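Local coordinates for E3 19 kDa protein (Human adenovirus E serotype 4, PDB 5IRO), which probably binds class I heavy chains and retains them in the endoplasmic reticulum of the infected cell, impairing their transport to the cell surface, at residues Thr68-Gly73 with Leu78-Asn83; Met90-Thr93 with Ser98-Tyr101; Lys47-Thr50 with Thr54-Ser57; Ser57-Gly62 with Phe85-Met90; Thr93-Ser98 with His102-Arg107. One frame throughout, in Å; residues are numbered along the deposited sequence.

Contact 1 (Thr68-Gly73 with Leu78-Asn83); sequences TVSVPG and LRTVNN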
# COMPACT_ATOMS: atom_id res chain seq x y z
N THR D 68 27.81 -12.75 -7.25
CA THR D 68 28.42 -13.20 -8.49
C THR D 68 27.73 -12.60 -9.70
O THR D 68 26.50 -12.46 -9.73
CB THR D 68 28.38 -14.74 -8.63
OG1 THR D 68 27.04 -15.22 -8.48
CG2 THR D 68 29.26 -15.39 -7.59
N VAL D 69 28.53 -12.24 -10.70
CA VAL D 69 27.99 -11.72 -11.96
C VAL D 69 28.47 -12.59 -13.12
O VAL D 69 29.66 -12.68 -13.41
CB VAL D 69 28.38 -10.23 -12.18
CG1 VAL D 69 29.87 -9.99 -11.95
CG2 VAL D 69 27.95 -9.76 -13.57
N SER D 70 27.52 -13.25 -13.77
CA SER D 70 27.83 -14.14 -14.87
C SER D 70 27.70 -13.34 -16.16
O SER D 70 26.62 -12.85 -16.48
CB SER D 70 26.87 -15.34 -14.89
OG SER D 70 26.83 -15.99 -13.63
N VAL D 71 28.81 -13.21 -16.88
CA VAL D 71 28.84 -12.42 -18.11
C VAL D 71 29.67 -13.06 -19.21
O VAL D 71 30.83 -13.42 -19.00
CB VAL D 71 29.38 -10.99 -17.84
CG1 VAL D 71 28.30 -10.11 -17.26
CG2 VAL D 71 30.59 -11.04 -16.92
N PRO D 72 29.08 -13.18 -20.41
CA PRO D 72 29.75 -13.74 -21.59
C PRO D 72 30.86 -12.83 -22.12
O PRO D 72 30.72 -11.60 -22.09
CB PRO D 72 28.62 -13.84 -22.62
CG PRO D 72 27.65 -12.79 -22.20
CD PRO D 72 27.68 -12.82 -20.70
N GLY D 73 31.95 -13.43 -22.58
CA GLY D 73 33.11 -12.70 -23.05
C GLY D 73 33.11 -12.48 -24.55
O GLY D 73 32.14 -12.80 -25.24
N LEU D 78 31.16 -17.63 -21.25
CA LEU D 78 30.70 -16.91 -20.07
C LEU D 78 31.68 -17.06 -18.92
O LEU D 78 32.18 -18.15 -18.65
CB LEU D 78 29.31 -17.38 -19.65
CG LEU D 78 28.73 -16.66 -18.42
CD1 LEU D 78 27.34 -16.12 -18.71
CD2 LEU D 78 28.70 -17.59 -17.21
N ARG D 79 31.96 -15.95 -18.24
CA ARG D 79 32.80 -15.98 -17.06
C ARG D 79 32.05 -15.34 -15.89
O ARG D 79 31.41 -14.29 -16.04
CB ARG D 79 34.14 -15.26 -17.27
CG ARG D 79 34.98 -15.28 -16.00
CD ARG D 79 36.43 -14.87 -16.20
NE ARG D 79 37.14 -14.96 -14.93
CZ ARG D 79 37.47 -13.91 -14.18
NH1 ARG D 79 37.13 -12.69 -14.57
NH2 ARG D 79 38.12 -14.08 -13.04
N THR D 80 32.08 -16.02 -14.75
CA THR D 80 31.44 -15.54 -13.53
C THR D 80 32.47 -14.82 -12.67
O THR D 80 33.55 -15.35 -12.41
CB THR D 80 30.83 -16.71 -12.74
OG1 THR D 80 29.69 -17.22 -13.43
CG2 THR D 80 30.41 -16.26 -11.34
N VAL D 81 32.13 -13.62 -12.22
CA VAL D 81 33.06 -12.78 -11.46
C VAL D 81 32.50 -12.49 -10.08
O VAL D 81 31.35 -12.06 -9.95
CB VAL D 81 33.36 -11.46 -12.20
CG1 VAL D 81 34.09 -10.48 -11.29
CG2 VAL D 81 34.15 -11.72 -13.47
N ASN D 82 33.31 -12.74 -9.05
CA ASN D 82 32.90 -12.47 -7.68
C ASN D 82 33.20 -11.03 -7.28
O ASN D 82 34.33 -10.57 -7.41
CB ASN D 82 33.59 -13.44 -6.71
CG ASN D 82 33.00 -14.83 -6.76
OD1 ASN D 82 32.28 -15.18 -7.70
ND2 ASN D 82 33.28 -15.64 -5.75
N ASN D 83 32.19 -10.32 -6.80
CA ASN D 83 32.38 -8.96 -6.33
C ASN D 83 31.99 -8.81 -4.86
O ASN D 83 30.93 -9.27 -4.45
CB ASN D 83 31.56 -7.99 -7.19
CG ASN D 83 32.26 -7.64 -8.49
OD1 ASN D 83 33.47 -7.81 -8.63
ND2 ASN D 83 31.49 -7.17 -9.46
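Val69 and Val81, and two residues on Val71 and Arg79, face each other as hydrogen-bonded antiparallel pairs, and the backbones exchange four hydrogen bonds. Val69 N gives its hydrogen to Val81 O and takes one back from Val81 N at Val69 O, both at 2.9 Å. Val71 and Arg79 repeat the exchange, and the bond from Arg79 N to Val71 O is almost straight, at 175° about the hydrogen. These two pairs belong to the 66-72/78-84 beta hairpin, whose strand 78-84 is outermost in its sheet within this chain; Thr68 and Ser70 continue the sheet inward with backbone bonds to Gln45 and Ala43. Polar side-chain pairing lies on the face of Thr68, Ser70, Thr80 and Leu78: Ser70 OG and Thr80 OG1 share a hydrogen bond of 3.1 Å, a fitting use of small hydroxyls where the chains run close. Apolar packing sets Val69 CG1 beside Val81 CB at 3.8 Å, two branched residues well suited to extended backbone, and Val42 packs on Val69 and Val71. On the other face, Leu78 has CG anti to its N (chi1 -179°), which carries CD2 to 3.7 Å from Ser70 CB and CD1 to 3.9 Å from Pro72 CD.

Contact 2 (Met90-Thr93 with Ser98-Tyr101); sequences MCNT and SRQY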
# COMPACT_ATOMS: atom_id res chain seq x y z
N MET D 90 25.85 -0.58 4.90
CA MET D 90 24.73 0.15 4.31
C MET D 90 23.40 -0.30 4.89
O MET D 90 22.37 0.35 4.70
CB MET D 90 24.74 -0.00 2.78
CG MET D 90 25.91 0.69 2.10
SD MET D 90 25.49 2.30 1.41
CE MET D 90 24.76 1.83 -0.16
N CYS D 91 23.41 -1.43 5.60
CA CYS D 91 22.22 -1.89 6.30
C CYS D 91 22.19 -1.38 7.74
O CYS D 91 21.14 -1.36 8.37
CB CYS D 91 22.13 -3.42 6.27
SG CYS D 91 21.38 -4.11 4.78
N ASN D 92 23.35 -0.98 8.25
CA ASN D 92 23.42 -0.34 9.56
C ASN D 92 23.05 1.14 9.49
O ASN D 92 22.64 1.73 10.49
CB ASN D 92 24.83 -0.49 10.15
CG ASN D 92 25.15 -1.92 10.55
OD1 ASN D 92 24.28 -2.68 10.95
ND2 ASN D 92 26.43 -2.28 10.45
N THR D 93 23.19 1.72 8.30
CA THR D 93 22.89 3.13 8.09
C THR D 93 21.44 3.32 7.67
O THR D 93 20.78 4.26 8.10
CB THR D 93 23.84 3.76 7.04
OG1 THR D 93 25.20 3.58 7.45
CG2 THR D 93 23.55 5.25 6.87
N SER D 98 15.40 1.81 13.38
CA SER D 98 14.95 0.51 13.86
C SER D 98 15.89 -0.00 14.95
O SER D 98 15.60 -1.01 15.60
CB SER D 98 14.86 -0.49 12.70
OG SER D 98 16.11 -0.62 12.03
N ARG D 99 17.01 0.69 15.15
CA ARG D 99 17.96 0.31 16.19
C ARG D 99 17.55 0.89 17.54
O ARG D 99 17.66 0.23 18.57
CB ARG D 99 19.37 0.83 15.87
CG ARG D 99 19.87 0.46 14.50
CD ARG D 99 19.69 -1.01 14.22
NE ARG D 99 20.01 -1.32 12.83
CZ ARG D 99 21.14 -1.87 12.43
NH1 ARG D 99 22.07 -2.22 13.32
NH2 ARG D 99 21.34 -2.11 11.14
N GLN D 100 17.08 2.13 17.51
CA GLN D 100 16.68 2.85 18.71
C GLN D 100 15.49 2.17 19.37
O GLN D 100 15.24 2.35 20.57
CB GLN D 100 16.34 4.30 18.35
CG GLN D 100 17.51 5.14 17.84
CD GLN D 100 17.06 6.45 17.21
OE1 GLN D 100 15.98 6.95 17.51
NE2 GLN D 100 17.89 6.99 16.32
N TYR D 101 14.75 1.39 18.59
CA TYR D 101 13.50 0.81 19.06
C TYR D 101 13.53 -0.73 19.06
O TYR D 101 12.50 -1.39 19.21
CB TYR D 101 12.35 1.37 18.21
CG TYR D 101 12.37 2.89 18.21
CD1 TYR D 101 12.48 3.60 19.40
CD2 TYR D 101 12.35 3.61 17.02
CE1 TYR D 101 12.53 4.97 19.41
CE2 TYR D 101 12.39 4.99 17.02
CZ TYR D 101 12.48 5.66 18.22
OH TYR D 101 12.53 7.04 18.24
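Arg99 reaches across to Asn92 and the carbonyl of Cys91, joining the short helix 91-94 and the weakly bonded helical turn 97-100. The grip is end-on: NH1 and NH2 of Arg99 both point at one atom, Asn92 OD1, with NH2 nearer at 3.0 Å and NH1 at 3.3 Å. Asn92 OD1 lies near the guanidinium plane. NH2 meets OD1 in the carbonyl plane, on a lone pair; NH1 comes from 37° above it; the two flat groups are turned 75° apart. NH2 also makes a weak bond to Cys91 O, 2.9 Å away but badly angled.

Further out, the arginine chain bends at chi2 (-49°), and this turn brings its end back toward the first helix; Trp104 packs against the same side chain. Arginine suits the place because its flat end carries several N-H groups for carbonyl oxygens clustered at one site, and asparagine offers such an oxygen on a short stem. Cys91 is held by its disulfide to Cys29, which ties the start of the first helix to strand 29-34 and is likely to limit how far the backbone around the carbonyl can shift. Beyond Arg99, Gln100 and Tyr101 turn to a chain of another protein, where Tyr101 OH hydrogen-bonds to its backbone. Over one face of the Arg99 guanidinium lies Asn92 O, 4.1 Å above the plane.

Contact 3 (Lys47-Thr50 with Thr54-Ser57); sequences KNKT and TLAS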
# COMPACT_ATOMS: atom_id res chain seq x y z
N LYS D 47 22.57 -14.55 -2.81
CA LYS D 47 22.66 -15.65 -1.86
C LYS D 47 22.51 -16.98 -2.58
O LYS D 47 23.47 -17.55 -3.09
CB LYS D 47 21.55 -15.54 -0.81
CG LYS D 47 21.73 -14.41 0.21
CD LYS D 47 20.52 -14.31 1.13
CE LYS D 47 20.65 -13.15 2.11
NZ LYS D 47 19.37 -12.88 2.84
N ASN D 48 21.27 -17.46 -2.60
CA ASN D 48 20.92 -18.70 -3.28
C ASN D 48 19.82 -18.34 -4.26
O ASN D 48 19.08 -19.20 -4.74
CB ASN D 48 20.45 -19.75 -2.27
CG ASN D 48 21.52 -20.08 -1.24
OD1 ASN D 48 22.71 -20.01 -1.53
ND2 ASN D 48 21.09 -20.43 -0.04
N LYS D 49 19.74 -17.05 -4.54
CA LYS D 49 18.73 -16.49 -5.42
C LYS D 49 19.42 -15.89 -6.63
O LYS D 49 20.38 -15.13 -6.50
CB LYS D 49 17.91 -15.43 -4.68
CG LYS D 49 17.00 -14.60 -5.58
CD LYS D 49 16.26 -13.54 -4.76
CE LYS D 49 15.29 -12.75 -5.62
NZ LYS D 49 14.45 -11.83 -4.81
N THR D 50 18.91 -16.23 -7.81
CA THR D 50 19.47 -15.75 -9.06
C THR D 50 18.37 -14.97 -9.75
O THR D 50 17.26 -15.47 -9.90
CB THR D 50 19.88 -16.92 -9.98
OG1 THR D 50 18.90 -17.08 -11.02
CG2 THR D 50 19.98 -18.22 -9.19
N THR D 54 18.43 -7.44 -12.43
CA THR D 54 18.25 -6.73 -11.16
C THR D 54 17.76 -7.70 -10.10
O THR D 54 16.83 -8.48 -10.34
CB THR D 54 17.26 -5.56 -11.30
OG1 THR D 54 17.68 -4.70 -12.37
CG2 THR D 54 17.20 -4.76 -10.01
N LEU D 55 18.37 -7.65 -8.92
CA LEU D 55 18.06 -8.59 -7.86
C LEU D 55 17.57 -7.84 -6.62
O LEU D 55 18.02 -6.73 -6.34
CB LEU D 55 19.30 -9.43 -7.53
CG LEU D 55 19.13 -10.79 -6.83
CD1 LEU D 55 20.28 -11.72 -7.20
CD2 LEU D 55 19.06 -10.62 -5.33
N ALA D 56 16.64 -8.44 -5.89
CA ALA D 56 16.15 -7.85 -4.65
C ALA D 56 16.08 -8.89 -3.53
O ALA D 56 15.37 -9.89 -3.65
CB ALA D 56 14.79 -7.21 -4.86
N SER D 57 16.82 -8.64 -2.46
CA SER D 57 16.80 -9.53 -1.30
C SER D 57 16.85 -8.75 0.01
O SER D 57 16.37 -7.63 0.09
CB SER D 57 17.95 -10.53 -1.36
OG SER D 57 17.92 -11.40 -0.25
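Lys49 lies over Leu55 and runs on to the backbone of Ala56. Its CB sets out toward strand 54-59, and with CG anti to the backbone N (chi1 169°) and every later torsion extended, the chain advances as one straight rod. CD is the first atom to touch, 4.1 Å from Leu55 CD2 and 3.9 Å from Ala56 O. CE follows at 3.5 Å from Ala56 O. The tip, NZ, is modelled only 2.4 Å from that same oxygen; a hydrogen bond there is plausible, but its length is doubtful. The two side chains slide past each other in opposite directions, so Leu55 heads back toward the root of the lysine and places CD1 3.5 Å from Lys49 O. A long methylene chain suits this site: it covers a leucine and still delivers a charge, and beyond the contact Lys49 NZ forms a salt bridge with an acidic side chain of another protein of the complex.

The contact closes the loop between strand 43-45 of one sheet and strand 54-59 of the other. It thus belongs to the crossing between the two antiparallel sheets of this lumenal part of the protein, which is classed with the immunoglobulin-like E-set proteins. Leu55 is also covered by Ile44 and Tyr46, as expected of a residue turned inward between sheets.

Lys47, likewise extended, diverges from Lys49 and passes Ser57, its NZ 3.7 Å from Ser57 OG. That NZ ends in a salt bridge with Asp63 and a hydrogen bond to Thr58 O.

Contact 4 (Ser57-Gly62 with Phe85-Met90); sequences STWQPG and FIFEHM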
# COMPACT_ATOMS: atom_id res chain seq x y z
N SER D 57 16.82 -8.64 -2.46
CA SER D 57 16.80 -9.53 -1.30
C SER D 57 16.85 -8.75 0.01
O SER D 57 16.37 -7.63 0.09
CB SER D 57 17.95 -10.53 -1.36
OG SER D 57 17.92 -11.40 -0.25
N THR D 58 17.45 -9.37 1.02
CA THR D 58 17.60 -8.74 2.32
C THR D 58 18.95 -9.07 2.93
O THR D 58 19.54 -10.09 2.61
CB THR D 58 16.52 -9.21 3.31
OG1 THR D 58 15.43 -9.80 2.59
CG2 THR D 58 16.03 -8.04 4.16
N TRP D 59 19.43 -8.20 3.81
CA TRP D 59 20.64 -8.51 4.56
C TRP D 59 20.43 -8.46 6.07
O TRP D 59 19.86 -7.51 6.60
CB TRP D 59 21.81 -7.61 4.15
CG TRP D 59 23.11 -8.03 4.76
CD1 TRP D 59 24.01 -8.92 4.24
CD2 TRP D 59 23.68 -7.56 5.99
NE1 TRP D 59 25.09 -9.04 5.09
CE2 TRP D 59 24.91 -8.22 6.16
CE3 TRP D 59 23.25 -6.65 6.96
CZ2 TRP D 59 25.72 -7.99 7.27
CZ3 TRP D 59 24.05 -6.43 8.06
CH2 TRP D 59 25.28 -7.09 8.21
N GLN D 60 20.89 -9.52 6.74
CA GLN D 60 20.92 -9.59 8.20
C GLN D 60 22.29 -10.14 8.59
O GLN D 60 22.97 -10.72 7.75
CB GLN D 60 19.79 -10.48 8.74
CG GLN D 60 19.97 -11.98 8.48
CD GLN D 60 18.84 -12.82 9.07
OE1 GLN D 60 18.15 -12.39 9.99
NE2 GLN D 60 18.67 -14.03 8.55
N PRO D 61 22.71 -9.95 9.86
CA PRO D 61 24.01 -10.47 10.33
C PRO D 61 24.22 -11.94 9.97
O PRO D 61 23.44 -12.79 10.39
CB PRO D 61 23.92 -10.30 11.84
CG PRO D 61 23.05 -9.10 12.02
CD PRO D 61 22.05 -9.15 10.90
N GLY D 62 25.26 -12.22 9.19
CA GLY D 62 25.55 -13.57 8.76
C GLY D 62 25.35 -13.75 7.26
O GLY D 62 25.99 -14.59 6.64
N PHE D 85 30.82 -6.43 -1.96
CA PHE D 85 30.29 -5.16 -1.48
C PHE D 85 29.71 -5.43 -0.11
O PHE D 85 28.91 -6.35 0.07
CB PHE D 85 29.20 -4.62 -2.40
CG PHE D 85 28.75 -3.23 -2.02
CD1 PHE D 85 27.67 -3.05 -1.17
CD2 PHE D 85 29.41 -2.12 -2.51
CE1 PHE D 85 27.25 -1.77 -0.82
CE2 PHE D 85 29.00 -0.84 -2.16
CZ PHE D 85 27.92 -0.67 -1.32
N ILE D 86 30.12 -4.62 0.86
CA ILE D 86 29.69 -4.83 2.23
C ILE D 86 28.31 -4.25 2.54
O ILE D 86 28.07 -3.04 2.45
CB ILE D 86 30.75 -4.29 3.23
CG1 ILE D 86 30.34 -4.63 4.67
CG2 ILE D 86 31.02 -2.80 3.02
CD1 ILE D 86 30.58 -6.08 5.02
N PHE D 87 27.38 -5.14 2.88
CA PHE D 87 26.01 -4.77 3.19
C PHE D 87 25.94 -4.36 4.65
O PHE D 87 25.01 -3.68 5.08
CB PHE D 87 25.05 -5.93 2.90
CG PHE D 87 25.19 -6.51 1.52
CD1 PHE D 87 24.34 -6.12 0.50
CD2 PHE D 87 26.16 -7.45 1.24
CE1 PHE D 87 24.46 -6.64 -0.77
CE2 PHE D 87 26.28 -7.99 -0.02
CZ PHE D 87 25.44 -7.58 -1.03
N GLU D 88 26.96 -4.77 5.41
CA GLU D 88 27.07 -4.43 6.83
C GLU D 88 27.34 -2.94 7.02
O GLU D 88 27.26 -2.42 8.14
CB GLU D 88 28.20 -5.26 7.45
CG GLU D 88 28.28 -5.25 8.97
CD GLU D 88 29.40 -6.13 9.50
OE1 GLU D 88 30.00 -6.87 8.69
OE2 GLU D 88 29.67 -6.08 10.71
N HIS D 89 27.65 -2.24 5.93
CA HIS D 89 28.00 -0.83 5.99
C HIS D 89 26.91 0.05 5.38
O HIS D 89 27.03 1.28 5.36
CB HIS D 89 29.32 -0.58 5.27
CG HIS D 89 30.50 -0.49 6.19
ND1 HIS D 89 30.63 0.51 7.13
CD2 HIS D 89 31.60 -1.27 6.32
CE1 HIS D 89 31.76 0.34 7.80
NE2 HIS D 89 32.36 -0.74 7.32
N MET D 90 25.85 -0.58 4.90
CA MET D 90 24.73 0.15 4.31
C MET D 90 23.40 -0.30 4.89
O MET D 90 22.37 0.35 4.70
CB MET D 90 24.74 -0.00 2.78
CG MET D 90 25.91 0.69 2.10
SD MET D 90 25.49 2.30 1.41
CE MET D 90 24.76 1.83 -0.16
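Trp59 presents one face of its indole to Phe87 and Glu88, and nearly all the close packing is concentrated on that face. Phe87 CB sits above the five-membered ring of Trp59, 3.5 Å from its centroid and 16° off the normal, a CH-pi contact; Glu88 CA does the same over the six-membered ring of Trp59 at 3.9 Å, and Glu88 CB lies over the same face, 3.5 Å from Trp59 CH2. The breadth of the indole lets each of its two rings meet one of the successive residues. The two aromatic rings themselves run nearly parallel, planes at 17°, but are slid so far apart that they barely overlap. Phe87 CG stands anti to its own carbonyl carbon (chi1 -52°), carrying the phenyl away from the indole toward Leu20, Val31 and Tyr46. Trp59 also places NE1 to hydrogen-bond the carbonyl of Asp63, which holds the rotation of the ring.

The outer side is looser. From CG onward Glu88 leads out past the CH2 rim of the indole, and its exposed carboxylate comes near that of Glu65, a pairing of like charges that would be expected to raise the proton affinity of one of them.

The residues over the indole lie on a turn: Met90 N hydrogen-bonds Phe87 O at 3.2 Å, and the angles of Glu88 and His89 fit a type I beta turn. Met90 then takes the N-cap position of helix 91-94, so this is a buried tryptophan at the end of strand 54-59, covered on one face by the beta turn that leads into that helix.

Contact 5 (Thr93-Ser98 with His102-Arg107); sequences TAMFMS and HMWPPR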
# COMPACT_ATOMS: atom_id res chain seq x y z
N THR D 93 23.19 1.72 8.30
CA THR D 93 22.89 3.13 8.09
C THR D 93 21.44 3.32 7.67
O THR D 93 20.78 4.26 8.10
CB THR D 93 23.84 3.76 7.04
OG1 THR D 93 25.20 3.58 7.45
CG2 THR D 93 23.55 5.25 6.87
N ALA D 94 20.94 2.43 6.82
CA ALA D 94 19.56 2.49 6.37
C ALA D 94 18.62 2.11 7.51
O ALA D 94 17.57 2.73 7.70
CB ALA D 94 19.34 1.59 5.16
N MET D 95 19.00 1.09 8.26
CA MET D 95 18.23 0.64 9.41
C MET D 95 18.77 1.31 10.66
O MET D 95 19.45 0.66 11.46
CB MET D 95 18.36 -0.88 9.56
CG MET D 95 17.75 -1.70 8.43
SD MET D 95 16.12 -2.36 8.84
CE MET D 95 15.07 -1.00 8.34
N PHE D 96 18.49 2.60 10.83
CA PHE D 96 19.01 3.34 11.97
C PHE D 96 17.93 3.62 13.01
O PHE D 96 18.19 3.56 14.21
CB PHE D 96 19.65 4.66 11.51
CG PHE D 96 18.69 5.61 10.84
CD1 PHE D 96 17.99 6.55 11.57
CD2 PHE D 96 18.48 5.54 9.47
CE1 PHE D 96 17.11 7.42 10.94
CE2 PHE D 96 17.61 6.40 8.84
CZ PHE D 96 16.92 7.34 9.58
N MET D 97 16.72 3.90 12.55
CA MET D 97 15.63 4.22 13.45
C MET D 97 15.09 2.92 14.04
O MET D 97 14.41 2.92 15.06
CB MET D 97 14.54 5.03 12.75
CG MET D 97 13.51 5.61 13.71
SD MET D 97 12.34 6.70 12.89
CE MET D 97 13.40 8.09 12.50
N SER D 98 15.40 1.81 13.38
CA SER D 98 14.95 0.51 13.86
C SER D 98 15.89 -0.00 14.95
O SER D 98 15.60 -1.01 15.60
CB SER D 98 14.86 -0.49 12.70
OG SER D 98 16.11 -0.62 12.03
N HIS D 102 14.73 -1.28 18.89
CA HIS D 102 14.98 -2.72 19.04
C HIS D 102 14.15 -3.65 18.15
O HIS D 102 13.65 -4.67 18.62
CB HIS D 102 14.80 -3.15 20.50
CG HIS D 102 15.66 -2.40 21.47
ND1 HIS D 102 16.97 -2.76 21.74
CD2 HIS D 102 15.40 -1.32 22.24
CE1 HIS D 102 17.47 -1.93 22.63
NE2 HIS D 102 16.55 -1.04 22.95
N MET D 103 14.00 -3.31 16.87
CA MET D 103 13.28 -4.20 15.96
C MET D 103 14.23 -4.81 14.93
O MET D 103 13.86 -5.74 14.21
CB MET D 103 12.13 -3.46 15.27
CG MET D 103 11.09 -4.39 14.63
SD MET D 103 9.97 -5.18 15.81
CE MET D 103 9.07 -6.29 14.73
N TRP D 104 15.46 -4.30 14.87
CA TRP D 104 16.46 -4.91 14.02
C TRP D 104 17.72 -5.02 14.87
O TRP D 104 18.05 -4.07 15.60
CB TRP D 104 16.74 -4.05 12.78
CG TRP D 104 17.33 -4.82 11.63
CD1 TRP D 104 16.63 -5.47 10.65
CD2 TRP D 104 18.71 -5.10 11.39
NE1 TRP D 104 17.50 -6.09 9.79
CE2 TRP D 104 18.78 -5.88 10.23
CE3 TRP D 104 19.89 -4.75 12.05
CZ2 TRP D 104 19.99 -6.32 9.70
CZ3 TRP D 104 21.10 -5.19 11.52
CH2 TRP D 104 21.14 -5.96 10.35
N PRO D 105 18.45 -6.15 14.80
CA PRO D 105 18.33 -7.35 13.96
C PRO D 105 16.97 -8.05 14.00
O PRO D 105 16.26 -7.93 15.00
CB PRO D 105 19.42 -8.28 14.53
CG PRO D 105 19.71 -7.75 15.89
CD PRO D 105 19.56 -6.27 15.76
N PRO D 106 16.62 -8.78 12.92
CA PRO D 106 15.34 -9.47 12.71
C PRO D 106 14.80 -10.26 13.90
O PRO D 106 13.61 -10.58 13.91
CB PRO D 106 15.67 -10.42 11.56
CG PRO D 106 16.65 -9.66 10.75
CD PRO D 106 17.49 -8.89 11.74
N ARG D 107 15.63 -10.57 14.89
CA ARG D 107 15.17 -11.29 16.07
C ARG D 107 14.59 -10.38 17.14
O ARG D 107 15.19 -9.35 17.49
CB ARG D 107 16.29 -12.14 16.67
CG ARG D 107 16.24 -13.60 16.26
CD ARG D 107 17.13 -14.42 17.18
NE ARG D 107 16.82 -15.84 17.10
CZ ARG D 107 17.31 -16.76 17.93
NH1 ARG D 107 18.13 -16.39 18.91
NH2 ARG D 107 16.97 -18.03 17.79
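Met95 and Trp104 cross at about a right angle, the thioether coming in over one face of the indole. Met95 SD lies 4.0 Å from the centroid of the five-membered ring of Trp104, 28° off its normal, a Met-aromatic contact, and its nearest ring atom is CD1 at 3.6 Å. The flexible methionine suits this role, for the bend at chi2 (-100°) lays its sulfur against the ring, while chi3 only aims CE. The opposite face of the indole is met by Pro106 CD, so Trp104 is sandwiched between the two. At its stem it meets Ser98, whose OG is 3.6 Å from Trp104 CB; a small residue here lets the ring's stem come close.

The chain between these groups turns by a Schellman motif ending the weakly bonded helical turn 97-100, with His102 as the C-prime residue at positive phi. Ser98 O accepts from Met103 N at 3.1 Å, nearly along the C=O axis, and more weakly from Trp104 N at 3.4 Å. The second bond of the motif joins His102 N to Arg99 O. After Trp104 the peptide bond to Pro105 is cis, a form favoured by aromatics before proline, and Trp104 packs on Pro61.

How the contacts relate
From the N terminus, contact 3 comes first, closing the loop that leads from strand 43-45 into strand 54-59. Contact 4 starts where it ends, at shared Ser57, and spans a much longer loop, inside which contact 1, the hairpin of the other sheet, is nested. That hairpin lies across the chain's centre from contact 4, with centres about 21 Å apart. Contact 2 then begins at Met90, where contact 4 stops. Its loop and that of contact 5 overlap and cross, sharing Thr93 and Ser98, with centres only about 4 Å apart. Trp104 of contact 5 packs back on Trp59, Gln60 and Pro61 of contact 4, joining the C-terminal helical region to the end of strand 54-59.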